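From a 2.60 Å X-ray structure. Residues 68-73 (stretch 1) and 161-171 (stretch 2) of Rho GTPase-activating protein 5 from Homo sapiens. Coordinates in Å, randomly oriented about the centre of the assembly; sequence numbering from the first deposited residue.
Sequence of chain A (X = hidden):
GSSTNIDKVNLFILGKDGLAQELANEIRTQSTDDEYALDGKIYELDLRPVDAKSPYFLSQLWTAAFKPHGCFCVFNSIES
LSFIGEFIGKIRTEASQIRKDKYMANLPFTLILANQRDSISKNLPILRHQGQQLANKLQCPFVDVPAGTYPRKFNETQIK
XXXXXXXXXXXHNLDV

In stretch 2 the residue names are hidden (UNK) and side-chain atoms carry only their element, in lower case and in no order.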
# COMPACT_ATOMS: atom_id res chain seq x y z
N PRO A 68 13.40 3.55 -7.26
CA PRO A 68 12.85 2.54 -6.38
C PRO A 68 11.38 2.88 -6.18
O PRO A 68 11.07 4.02 -5.88
CB PRO A 68 13.58 2.79 -5.06
CG PRO A 68 14.73 3.67 -5.38
CD PRO A 68 14.27 4.49 -6.53
N HIS A 69 10.50 1.90 -6.29
CA HIS A 69 9.09 2.14 -6.11
C HIS A 69 8.34 0.91 -5.61
O HIS A 69 8.79 -0.20 -5.75
CB HIS A 69 8.49 2.65 -7.41
CG HIS A 69 8.63 1.69 -8.54
ND1 HIS A 69 9.82 1.47 -9.18
CD2 HIS A 69 7.72 0.88 -9.13
CE1 HIS A 69 9.65 0.58 -10.13
NE2 HIS A 69 8.38 0.21 -10.12
N GLY A 70 7.18 1.13 -5.01
CA GLY A 70 6.35 0.07 -4.49
C GLY A 70 4.92 0.58 -4.49
O GLY A 70 4.65 1.74 -4.85
N CYS A 71 3.99 -0.26 -4.05
CA CYS A 71 2.59 0.10 -4.15
C CYS A 71 1.72 -0.30 -2.96
O CYS A 71 1.45 -1.47 -2.76
CB CYS A 71 2.03 -0.45 -5.45
SG CYS A 71 0.31 0.01 -5.71
N PHE A 72 1.29 0.70 -2.20
CA PHE A 72 0.24 0.53 -1.21
C PHE A 72 -1.12 0.27 -1.83
O PHE A 72 -1.51 0.97 -2.76
CB PHE A 72 0.12 1.75 -0.32
CG PHE A 72 1.08 1.76 0.81
CD1 PHE A 72 1.81 0.62 1.13
CD2 PHE A 72 1.24 2.92 1.58
CE1 PHE A 72 2.71 0.65 2.20
CE2 PHE A 72 2.14 2.95 2.65
CZ PHE A 72 2.88 1.80 2.96
N CYS A 73 -1.83 -0.74 -1.33
CA CYS A 73 -3.19 -0.98 -1.77
C CYS A 73 -4.12 -1.04 -0.58
O CYS A 73 -4.00 -1.91 0.28
CB CYS A 73 -3.27 -2.28 -2.60
SG CYS A 73 -2.02 -2.42 -3.90
N UNK A 161 4.27 -0.02 10.03
CA UNK A 161 4.46 -1.41 9.68
C UNK A 161 4.31 -1.58 8.19
O UNK A 161 5.13 -2.24 7.55
c UNK A 161 3.68 -2.53 11.88
c UNK A 161 2.53 -3.34 12.52
n UNK A 161 2.53 -3.43 13.87
o UNK A 161 1.65 -3.89 11.83
c UNK A 161 3.43 -2.30 10.40
N UNK A 162 3.24 -1.00 7.65
CA UNK A 162 2.96 -1.01 6.21
C UNK A 162 4.12 -0.42 5.44
O UNK A 162 4.50 -0.94 4.38
c UNK A 162 1.70 -0.20 5.93
N UNK A 163 4.65 0.68 5.98
CA UNK A 163 5.77 1.38 5.37
C UNK A 163 7.03 0.54 5.40
O UNK A 163 7.73 0.44 4.38
c UNK A 163 5.08 3.82 5.55
c UNK A 163 6.00 2.71 6.04
c UNK A 163 5.37 4.20 4.08
c UNK A 163 5.25 5.02 6.50
N UNK A 164 7.30 -0.10 6.54
CA UNK A 164 8.46 -0.94 6.58
C UNK A 164 8.28 -2.21 5.76
O UNK A 164 9.24 -2.77 5.24
n UNK A 164 6.95 -1.30 12.15
n UNK A 164 8.93 -1.15 10.97
c UNK A 164 8.10 -0.69 11.89
c UNK A 164 8.70 -2.32 10.16
n UNK A 164 8.44 0.39 12.61
c UNK A 164 8.00 -2.00 8.86
c UNK A 164 8.92 -1.19 8.00
N UNK A 165 7.02 -2.62 5.59
CA UNK A 165 6.71 -3.67 4.64
C UNK A 165 7.30 -3.35 3.25
O UNK A 165 8.18 -4.09 2.77
N UNK A 166 6.82 -2.27 2.63
CA UNK A 166 7.23 -1.91 1.27
C UNK A 166 8.72 -1.67 1.19
O UNK A 166 9.36 -2.17 0.29
c UNK A 166 6.50 -0.65 0.74
c UNK A 166 5.05 -0.95 0.55
c UNK A 166 7.05 -0.22 -0.60
N UNK A 167 9.26 -0.92 2.15
CA UNK A 167 10.67 -0.59 2.19
C UNK A 167 11.62 -1.78 2.38
O UNK A 167 12.71 -1.76 1.85
c UNK A 167 11.43 2.62 2.03
c UNK A 167 10.48 1.87 2.96
c UNK A 167 10.30 2.64 4.25
c UNK A 167 10.95 0.44 3.26
N UNK A 168 11.21 -2.79 3.12
CA UNK A 168 12.04 -3.96 3.29
C UNK A 168 11.99 -4.85 2.05
O UNK A 168 12.95 -5.57 1.76
o UNK A 168 10.74 -5.84 7.01
c UNK A 168 11.65 -4.75 4.54
c UNK A 168 11.98 -4.05 5.85
o UNK A 168 11.75 -4.26 8.23
c UNK A 168 11.45 -4.78 7.11
N UNK A 169 10.87 -4.78 1.33
CA UNK A 169 10.71 -5.49 0.08
C UNK A 169 11.55 -4.83 -1.01
O UNK A 169 12.27 -5.52 -1.73
c UNK A 169 9.25 -5.51 -0.36
o UNK A 169 8.45 -6.19 0.52
N UNK A 170 11.44 -3.50 -1.11
CA UNK A 170 12.27 -2.66 -1.99
C UNK A 170 13.76 -2.95 -1.73
O UNK A 170 14.53 -3.17 -2.67
c UNK A 170 12.99 -0.31 -2.62
c UNK A 170 10.55 -0.80 -2.20
c UNK A 170 11.99 -1.15 -1.80
N UNK A 171 14.13 -2.95 -0.46
CA UNK A 171 15.50 -3.24 -0.06
C UNK A 171 15.90 -4.64 -0.52
O UNK A 171 17.04 -4.81 -0.96
c UNK A 171 17.09 -3.09 1.93
c UNK A 171 16.38 -1.15 3.40
c UNK A 171 17.16 -2.47 3.32
n UNK A 171 16.39 -0.71 4.81
c UNK A 171 15.65 -3.10 1.45

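Stretch 2 is a continuous helical segment that runs roughly antiparallel to the strand 69-73, at 149° between their N-to-C directions, with the axes 8.6 Å apart at closest approach.

Position 161 has three side-chain carbons, the third carrying one oxygen and one nitrogen, and stays out of reach of the strand; this terminal amide makes it Gln161. Position 162 has a single side-chain carbon, its CB, directed toward the strand and 3.8 Å from CZ of Phe72, which identifies Ala162. Its backbone O lies 3.2 Å from CE1 of Phe72, near the plane of the ring at its edge, and also accepts the helical hydrogen bond from N of position 166 (3.2 Å).

At position 163 four carbons fork at the second, the pattern of leucine. The CA-to-CB bond of Leu163 points away, but the end of the chain comes nearer, and CD2 rests 3.6 Å from CZ of Phe72. Position 164 carries three carbons, a nitrogen, and a carbon with two further nitrogens: a guanidinium, hence Arg164, whose CA-to-CB bond points away from the strand and whose side chain makes no contact with it; the guanidinium is hydrogen-bonded elsewhere in the structure. Position 165 has no side-chain atoms and is Gly165; an ideal CB here would lie 3.0 Å from O of Ala162, a clash within the helix itself.

Position 166 shows one carbon bearing two more, branched at CB and directed toward the strand. This is Val166, whose CG2 approaches CE1 of Phe72 to 3.3 Å while CG1 lies 4.0 Å from CA of Gly70. Position 167 again has four carbons forked at the second, but does not reach the strand: Leu167. Position 168, three carbons ending in two oxygens, is a carboxylate and therefore Glu168, remote from the contact. One carbon and one oxygen at position 169 give Ser169, whose OG donates a hydrogen bond to O of Gly165 (3.1 Å).

Position 170 repeats the three-carbon, CB-branched pattern and is Val170; its CG1 is 4.0 Å from CB of Pro68, and its CG2 is 4.0 Å from O of His69. Position 171, four carbons in a row ending in nitrogen, is Lys171, out of reach.

The contact is essentially apolar packing, with no hydrogen bond across it. Ala162, Val166 and Val170, spaced one helical turn apart, direct their CB atoms toward the strand. Phe72 fills one end, its ring reaching Ala162, Leu163 and Val166, while Gly70 permits close approach: an ideal CB there would lie only 2.5 Å from CG1 of Val166.

Stretch 2, residues 161-171: QALRGVLESVK
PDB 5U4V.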